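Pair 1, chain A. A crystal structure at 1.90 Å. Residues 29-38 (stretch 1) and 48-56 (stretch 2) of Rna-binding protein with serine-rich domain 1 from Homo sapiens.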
# COMPACT_ATOMS: atom_id res chain seq x y z
N GLY A 29 16.96 -10.81 -12.58
CA GLY A 29 17.31 -12.08 -13.18
C GLY A 29 16.08 -12.82 -13.62
O GLY A 29 14.97 -12.33 -13.48
N LYS A 30 16.30 -14.01 -14.16
CA LYS A 30 15.23 -14.87 -14.62
C LYS A 30 14.63 -15.64 -13.45
O LYS A 30 15.33 -16.36 -12.75
CB LYS A 30 15.78 -15.90 -15.61
CG LYS A 30 14.71 -16.66 -16.33
CD LYS A 30 13.97 -15.77 -17.33
CE LYS A 30 12.81 -16.52 -17.99
NZ LYS A 30 12.09 -15.70 -19.03
N ILE A 31 13.33 -15.51 -13.29
CA ILE A 31 12.62 -16.14 -12.19
C ILE A 31 12.11 -17.50 -12.65
O ILE A 31 11.45 -17.62 -13.69
CB ILE A 31 11.47 -15.27 -11.70
CG1 ILE A 31 12.03 -13.96 -11.13
CG2 ILE A 31 10.71 -16.02 -10.64
CD1 ILE A 31 11.02 -13.02 -10.58
N LYS A 32 12.45 -18.53 -11.90
CA LYS A 32 12.06 -19.90 -12.23
C LYS A 32 10.82 -20.36 -11.46
O LYS A 32 10.12 -21.27 -11.91
CB LYS A 32 13.23 -20.83 -11.91
CG LYS A 32 12.87 -22.29 -11.93
CD LYS A 32 14.09 -23.17 -11.63
CE LYS A 32 13.86 -24.60 -12.11
NZ LYS A 32 15.15 -25.32 -12.34
N MET A 33 10.55 -19.75 -10.30
CA MET A 33 9.36 -20.10 -9.52
C MET A 33 9.02 -18.98 -8.54
O MET A 33 9.94 -18.31 -8.03
CB MET A 33 9.59 -21.40 -8.75
CG MET A 33 8.32 -22.01 -8.18
SD MET A 33 7.54 -23.22 -9.30
CE MET A 33 8.89 -24.31 -9.75
N ILE A 34 7.72 -18.74 -8.32
CA ILE A 34 7.26 -17.84 -7.27
C ILE A 34 6.20 -18.52 -6.40
O ILE A 34 5.35 -19.28 -6.88
CB ILE A 34 6.63 -16.55 -7.83
CG1 ILE A 34 7.61 -15.84 -8.77
CG2 ILE A 34 6.27 -15.61 -6.69
CD1 ILE A 34 7.20 -14.43 -9.11
N ASP A 35 6.26 -18.26 -5.09
CA ASP A 35 5.25 -18.77 -4.17
C ASP A 35 4.80 -17.64 -3.25
O ASP A 35 5.59 -17.15 -2.43
CB ASP A 35 5.82 -19.93 -3.37
CG ASP A 35 4.82 -20.49 -2.35
OD1 ASP A 35 3.59 -20.25 -2.48
OD2 ASP A 35 5.27 -21.19 -1.41
N MET A 36 3.55 -17.21 -3.40
CA MET A 36 2.98 -16.13 -2.64
C MET A 36 1.66 -16.61 -1.97
O MET A 36 0.57 -16.46 -2.52
CB MET A 36 2.75 -14.93 -3.56
CG MET A 36 2.35 -13.64 -2.89
SD MET A 36 2.87 -12.23 -3.94
CE MET A 36 2.14 -10.88 -3.03
N PRO A 37 1.77 -17.19 -0.77
CA PRO A 37 0.61 -17.83 -0.15
C PRO A 37 -0.47 -16.80 0.20
O PRO A 37 -0.16 -15.63 0.49
CB PRO A 37 1.19 -18.47 1.12
CG PRO A 37 2.67 -18.58 0.85
CD PRO A 37 3.00 -17.40 0.01
N VAL A 38 -1.72 -17.25 0.17
CA VAL A 38 -2.87 -16.38 0.41
C VAL A 38 -3.52 -16.72 1.73
O VAL A 38 -3.33 -17.81 2.25
CB VAL A 38 -3.94 -16.57 -0.69
CG1 VAL A 38 -3.33 -16.32 -2.05
CG2 VAL A 38 -4.55 -17.99 -0.62
N GLY A 48 1.47 -11.49 3.00
CA GLY A 48 2.44 -10.42 3.18
C GLY A 48 3.89 -10.82 2.91
O GLY A 48 4.81 -10.10 3.27
N TYR A 49 4.08 -11.97 2.26
CA TYR A 49 5.40 -12.39 1.86
C TYR A 49 5.38 -13.24 0.59
O TYR A 49 4.32 -13.71 0.16
CB TYR A 49 6.07 -13.13 3.00
CG TYR A 49 5.46 -14.47 3.33
CD1 TYR A 49 5.80 -15.61 2.63
CD2 TYR A 49 4.51 -14.58 4.35
CE1 TYR A 49 5.23 -16.85 2.94
CE2 TYR A 49 3.95 -15.80 4.68
CZ TYR A 49 4.30 -16.93 3.97
OH TYR A 49 3.72 -18.13 4.30
N ALA A 50 6.56 -13.41 -0.03
CA ALA A 50 6.71 -14.26 -1.20
C ALA A 50 8.08 -14.94 -1.22
O ALA A 50 9.05 -14.41 -0.68
CB ALA A 50 6.54 -13.44 -2.48
N TYR A 51 8.15 -16.12 -1.83
CA TYR A 51 9.45 -16.69 -2.16
C TYR A 51 9.67 -16.54 -3.66
O TYR A 51 8.74 -16.75 -4.47
CB TYR A 51 9.54 -18.16 -1.78
CG TYR A 51 9.42 -18.44 -0.31
CD1 TYR A 51 10.55 -18.54 0.49
CD2 TYR A 51 8.18 -18.62 0.28
CE1 TYR A 51 10.45 -18.82 1.85
CE2 TYR A 51 8.06 -18.93 1.64
CZ TYR A 51 9.22 -19.02 2.41
OH TYR A 51 9.15 -19.29 3.75
N VAL A 52 10.88 -16.15 -4.03
CA VAL A 52 11.26 -16.03 -5.43
C VAL A 52 12.54 -16.86 -5.69
O VAL A 52 13.56 -16.68 -5.01
CB VAL A 52 11.46 -14.55 -5.84
CG1 VAL A 52 11.92 -14.45 -7.28
CG2 VAL A 52 10.12 -13.77 -5.66
N GLU A 53 12.48 -17.76 -6.66
CA GLU A 53 13.65 -18.58 -7.00
C GLU A 53 14.16 -18.17 -8.37
O GLU A 53 13.40 -18.17 -9.34
CB GLU A 53 13.31 -20.07 -6.98
CG GLU A 53 14.45 -20.92 -7.47
CD GLU A 53 14.23 -22.39 -7.27
OE1 GLU A 53 13.63 -23.02 -8.17
OE2 GLU A 53 14.67 -22.92 -6.23
N PHE A 54 15.44 -17.82 -8.43
CA PHE A 54 16.07 -17.39 -9.66
C PHE A 54 16.78 -18.57 -10.31
O PHE A 54 16.94 -19.64 -9.70
CB PHE A 54 17.07 -16.27 -9.41
CG PHE A 54 16.43 -14.98 -8.98
CD1 PHE A 54 15.95 -14.08 -9.94
CD2 PHE A 54 16.31 -14.67 -7.63
CE1 PHE A 54 15.36 -12.88 -9.55
CE2 PHE A 54 15.68 -13.48 -7.22
CZ PHE A 54 15.21 -12.57 -8.19
N GLU A 55 17.21 -18.37 -11.55
CA GLU A 55 17.93 -19.37 -12.30
C GLU A 55 19.36 -19.61 -11.79
O GLU A 55 19.90 -20.72 -11.90
CB GLU A 55 17.95 -18.94 -13.78
CG GLU A 55 18.58 -19.95 -14.67
CD GLU A 55 18.69 -19.49 -16.12
OE1 GLU A 55 18.58 -18.26 -16.41
OE2 GLU A 55 18.88 -20.39 -16.97
N ASN A 56 19.99 -18.57 -11.25
CA ASN A 56 21.36 -18.76 -10.77
C ASN A 56 21.67 -17.90 -9.56
O ASN A 56 21.01 -16.90 -9.30
CB ASN A 56 22.40 -18.57 -11.91
CG ASN A 56 22.62 -17.13 -12.29
OD1 ASN A 56 22.94 -16.31 -11.44
ND2 ASN A 56 22.47 -16.80 -13.58
O HOH W 1 1.83 -14.25 0.99

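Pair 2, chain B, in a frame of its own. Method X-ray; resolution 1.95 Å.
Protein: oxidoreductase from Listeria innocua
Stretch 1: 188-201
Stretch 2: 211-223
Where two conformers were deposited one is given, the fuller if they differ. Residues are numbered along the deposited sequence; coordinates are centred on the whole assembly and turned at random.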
# COMPACT_ATOMS: atom_id res chain seq x y z
N LEU B 188 14.43 4.10 -13.41
CA LEU B 188 13.69 5.37 -13.50
C LEU B 188 14.22 6.46 -12.56
O LEU B 188 14.46 7.59 -12.98
CB LEU B 188 12.20 5.15 -13.23
CG LEU B 188 11.27 6.33 -13.51
CD1 LEU B 188 11.36 6.80 -14.97
CD2 LEU B 188 9.84 5.99 -13.14
N VAL B 189 14.40 6.10 -11.29
CA VAL B 189 14.71 7.07 -10.24
C VAL B 189 16.22 7.26 -10.17
O VAL B 189 16.96 6.29 -10.08
CB VAL B 189 14.13 6.61 -8.88
CG1 VAL B 189 14.42 7.64 -7.78
CG2 VAL B 189 12.63 6.36 -9.00
N ASP B 190 16.68 8.51 -10.24
CA ASP B 190 18.11 8.81 -10.16
C ASP B 190 18.44 9.23 -8.74
O ASP B 190 18.72 10.41 -8.46
CB ASP B 190 18.51 9.88 -11.19
CG ASP B 190 20.01 10.21 -11.16
OD1 ASP B 190 20.84 9.30 -10.92
OD2 ASP B 190 20.34 11.40 -11.37
N SER B 191 18.39 8.25 -7.84
CA SER B 191 18.61 8.46 -6.42
C SER B 191 18.91 7.13 -5.75
O SER B 191 18.44 6.07 -6.18
CB SER B 191 17.37 9.10 -5.78
OG SER B 191 17.66 9.56 -4.47
N ASN B 192 19.72 7.19 -4.70
CA ASN B 192 20.08 6.01 -3.93
C ASN B 192 18.94 5.61 -3.02
O ASN B 192 18.22 6.47 -2.51
CB ASN B 192 21.31 6.29 -3.07
CG ASN B 192 22.60 6.35 -3.88
OD1 ASN B 192 22.68 5.83 -4.99
ND2 ASN B 192 23.63 6.97 -3.29
N VAL B 193 18.76 4.31 -2.81
CA VAL B 193 17.79 3.80 -1.84
C VAL B 193 18.26 4.14 -0.43
O VAL B 193 19.41 3.88 -0.08
CB VAL B 193 17.58 2.27 -1.99
CG1 VAL B 193 16.70 1.72 -0.88
CG2 VAL B 193 16.96 1.97 -3.34
N LYS B 194 17.37 4.75 0.35
CA LYS B 194 17.61 5.09 1.75
C LYS B 194 17.12 3.97 2.67
O LYS B 194 17.83 3.59 3.61
CB LYS B 194 16.91 6.40 2.10
CG LYS B 194 17.37 7.02 3.41
CD LYS B 194 16.25 7.76 4.13
CE LYS B 194 16.22 9.23 3.79
NZ LYS B 194 17.34 9.98 4.44
N SER B 195 15.92 3.44 2.42
CA SER B 195 15.38 2.41 3.30
C SER B 195 14.42 1.47 2.59
O SER B 195 13.85 1.82 1.55
CB SER B 195 14.68 3.05 4.50
OG SER B 195 13.50 3.76 4.11
N VAL B 196 14.25 0.27 3.15
CA VAL B 196 13.38 -0.78 2.59
C VAL B 196 12.72 -1.53 3.74
O VAL B 196 13.40 -1.97 4.67
CB VAL B 196 14.20 -1.87 1.83
CG1 VAL B 196 13.29 -2.79 1.03
CG2 VAL B 196 15.25 -1.26 0.95
N SER B 197 11.40 -1.71 3.67
CA SER B 197 10.73 -2.65 4.55
C SER B 197 10.03 -3.60 3.59
O SER B 197 9.75 -3.22 2.47
CB SER B 197 9.71 -1.94 5.43
OG SER B 197 8.65 -1.36 4.69
N ALA B 198 9.79 -4.82 4.01
CA ALA B 198 9.17 -5.82 3.12
C ALA B 198 8.52 -6.90 3.92
O ALA B 198 8.87 -7.14 5.07
CB ALA B 198 10.22 -6.45 2.17
N ASN B 199 7.55 -7.54 3.29
CA ASN B 199 6.92 -8.72 3.86
C ASN B 199 6.67 -9.66 2.71
O ASN B 199 6.34 -9.23 1.61
CB ASN B 199 5.65 -8.35 4.67
CG ASN B 199 4.46 -9.27 4.35
OD1 ASN B 199 4.39 -10.43 4.80
ND2 ASN B 199 3.50 -8.74 3.59
N LEU B 200 6.92 -10.94 2.95
CA LEU B 200 6.77 -11.96 1.92
C LEU B 200 5.50 -12.75 2.14
O LEU B 200 5.04 -12.92 3.26
CB LEU B 200 7.97 -12.92 1.92
CG LEU B 200 9.40 -12.38 1.82
CD1 LEU B 200 10.43 -13.50 1.97
CD2 LEU B 200 9.61 -11.63 0.53
N SER B 201 4.94 -13.27 1.06
CA SER B 201 3.78 -14.13 1.17
C SER B 201 4.18 -15.60 1.05
O SER B 201 4.89 -15.97 0.12
CB SER B 201 2.75 -13.79 0.10
OG SER B 201 1.72 -14.76 0.08
N GLY B 211 4.76 -14.27 -3.26
CA GLY B 211 4.46 -12.89 -3.48
C GLY B 211 5.18 -12.07 -2.43
O GLY B 211 5.71 -12.61 -1.48
N PHE B 212 5.14 -10.76 -2.60
CA PHE B 212 5.75 -9.85 -1.63
C PHE B 212 5.18 -8.46 -1.76
O PHE B 212 4.48 -8.15 -2.73
CB PHE B 212 7.27 -9.81 -1.81
CG PHE B 212 7.72 -9.15 -3.08
CD1 PHE B 212 8.16 -7.83 -3.06
CD2 PHE B 212 7.72 -9.84 -4.29
CE1 PHE B 212 8.57 -7.20 -4.23
CE2 PHE B 212 8.14 -9.21 -5.46
CZ PHE B 212 8.57 -7.88 -5.41
N VAL B 213 5.53 -7.61 -0.80
CA VAL B 213 5.30 -6.19 -0.95
C VAL B 213 6.52 -5.55 -0.30
O VAL B 213 7.06 -6.09 0.66
CB VAL B 213 3.96 -5.74 -0.30
CG1 VAL B 213 3.77 -6.33 1.10
CG2 VAL B 213 3.84 -4.21 -0.27
N THR B 214 6.97 -4.44 -0.85
CA THR B 214 8.05 -3.69 -0.26
C THR B 214 7.77 -2.19 -0.33
O THR B 214 7.15 -1.72 -1.27
CB THR B 214 9.41 -4.07 -0.91
OG1 THR B 214 10.46 -3.24 -0.39
CG2 THR B 214 9.37 -3.95 -2.43
N PHE B 215 8.22 -1.42 0.67
CA PHE B 215 8.04 0.01 0.63
C PHE B 215 9.44 0.58 0.67
O PHE B 215 10.20 0.32 1.61
CB PHE B 215 7.21 0.52 1.82
CG PHE B 215 6.69 1.94 1.66
CD1 PHE B 215 5.44 2.18 1.11
CD2 PHE B 215 7.45 3.04 2.07
CE1 PHE B 215 4.94 3.48 0.95
CE2 PHE B 215 6.97 4.34 1.91
CZ PHE B 215 5.70 4.56 1.36
N ILE B 216 9.78 1.31 -0.38
CA ILE B 216 11.13 1.81 -0.59
C ILE B 216 11.13 3.32 -0.47
O ILE B 216 10.25 3.99 -1.00
CB ILE B 216 11.65 1.37 -1.99
CG1 ILE B 216 11.75 -0.16 -2.05
CG2 ILE B 216 13.00 1.98 -2.32
CD1 ILE B 216 11.69 -0.70 -3.45
N THR B 217 12.12 3.87 0.22
CA THR B 217 12.30 5.31 0.25
C THR B 217 13.68 5.65 -0.33
O THR B 217 14.66 4.96 -0.02
CB THR B 217 12.18 5.87 1.69
OG1 THR B 217 11.00 5.35 2.31
CG2 THR B 217 12.09 7.38 1.68
N PHE B 218 13.75 6.70 -1.15
CA PHE B 218 15.00 7.14 -1.78
C PHE B 218 15.55 8.32 -1.02
O PHE B 218 14.82 8.94 -0.28
CB PHE B 218 14.76 7.52 -3.24
CG PHE B 218 14.42 6.34 -4.10
CD1 PHE B 218 15.43 5.60 -4.70
CD2 PHE B 218 13.11 5.94 -4.27
CE1 PHE B 218 15.16 4.49 -5.47
CE2 PHE B 218 12.80 4.83 -5.05
CZ PHE B 218 13.84 4.09 -5.65
N GLU B 219 16.83 8.64 -1.23
CA GLU B 219 17.47 9.78 -0.55
C GLU B 219 16.82 11.12 -0.89
O GLU B 219 16.86 12.06 -0.09
CB GLU B 219 18.98 9.81 -0.86
CG GLU B 219 19.77 8.57 -0.44
CD GLU B 219 20.12 8.51 1.05
OE1 GLU B 219 19.90 9.51 1.79
OE2 GLU B 219 20.64 7.46 1.49
N ASN B 220 16.24 11.22 -2.09
CA ASN B 220 15.53 12.43 -2.52
C ASN B 220 14.05 12.53 -2.08
O ASN B 220 13.34 13.44 -2.50
CB ASN B 220 15.67 12.64 -4.03
CG ASN B 220 14.86 11.64 -4.85
OD1 ASN B 220 14.28 10.69 -4.32
ND2 ASN B 220 14.84 11.84 -6.15
N GLY B 221 13.59 11.59 -1.26
CA GLY B 221 12.26 11.69 -0.67
C GLY B 221 11.21 10.90 -1.43
O GLY B 221 10.09 10.76 -0.96
N ILE B 222 11.57 10.41 -2.61
CA ILE B 222 10.63 9.60 -3.43
C ILE B 222 10.33 8.29 -2.73
O ILE B 222 11.22 7.67 -2.13
CB ILE B 222 11.16 9.38 -4.85
CG1 ILE B 222 11.12 10.71 -5.62
CG2 ILE B 222 10.37 8.27 -5.63
CD1 ILE B 222 11.69 10.62 -7.02
N THR B 223 9.06 7.86 -2.79
CA THR B 223 8.69 6.63 -2.14
C THR B 223 8.07 5.70 -3.19
O THR B 223 7.60 6.14 -4.24
CB THR B 223 7.75 6.83 -0.90
OG1 THR B 223 6.54 7.46 -1.30
CG2 THR B 223 8.43 7.68 0.20
O HOH W 2 11.25 2.11 3.15

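Pair 1 and pair 2 share an antiparallel two-strand arrangement interrupted by a beta bulge, and 14 central residues superpose with an RMSD of 0.4 Å. The strand directions differ by 161° in pair 1 and 169° in pair 2. In both, the register shifts by one at the matched lysines, Lys A32 and Lys B194. The bulge lets one carbonyl serve two consecutive amides: Glu A53 O accepts from Lys A32 N (2.8 Å) and, weakly, from Met A33 N (3.4 Å), while Thr B217 O accepts from Lys B194 N (2.7 Å) and Ser B195 N (3.1 Å). Before the bulge, Glu A55 N donates to Lys A30 O (3.0 Å) and Glu B219 N to Asn B192 O (2.9 Å). Beyond it, regular pairing resumes, with Tyr A51 N to Asp A35 O at 2.8 Å matched by Phe B215 N to Ser B197 O at 3.0 Å.

The closest agreement in side chains is at the phenylalanines. Phe A54 and Phe B218 share chi1 in m, and their side-chain centres fall 0.2 Å apart. Against each ring packs a beta-branched residue: Ile A31 CG1 lies 3.8 Å from Phe A54 CE1, and Val B193 CG2 lies 3.8 Å from Phe B218 CE1. The same residues also reach the next aliphatic position, Ile A31 CD1 meeting Val A52 CG1 at 3.7 Å and Val B193 CG1 meeting Ile B216 CG2 at 4.0 Å. Isoleucine and valine thus trade places across the strands. The exchange recurs on the other side of the bulge, against the same Val A52 and Ile B216, on the face these two share with Ile A34 and Val B196: Ile A34 CG2 approaches Val A52 CG2 (4.4 Å) and Val B196 CG1 approaches Ile B216 CG1 (4.3 Å).

At the next pair the solutions part. Met A36 SD rests 4.1 Å from Ala A50 CB, a long side chain beside a short one. In pair 2 the short residue is on the other strand: Ala B198 CB is 4.0 Å from Thr B214 CB, and Thr B214 OG1 donates to Ser B197 O (2.9 Å), adding a polar tie that Ala A50 cannot make.

The face that carries Met A33 and Glu A53, or Ser B195 and Thr B217, is more polar. Met A33 and Glu A53 approach through their CB atoms at 4.3 Å, whereas by the matched Ser B195 and Thr B217 side chains a water lies 3.0 Å from Ser B195 OG and donates to Phe B215 O at 2.6 Å. Asp A35 and Tyr A51 correspond to Ser B197 and Phe B215; Ser B197 OG lies 3.7 Å from Phe B215 CB, and Asp A35 OD2 is 4.2 Å from Tyr A51 CD2.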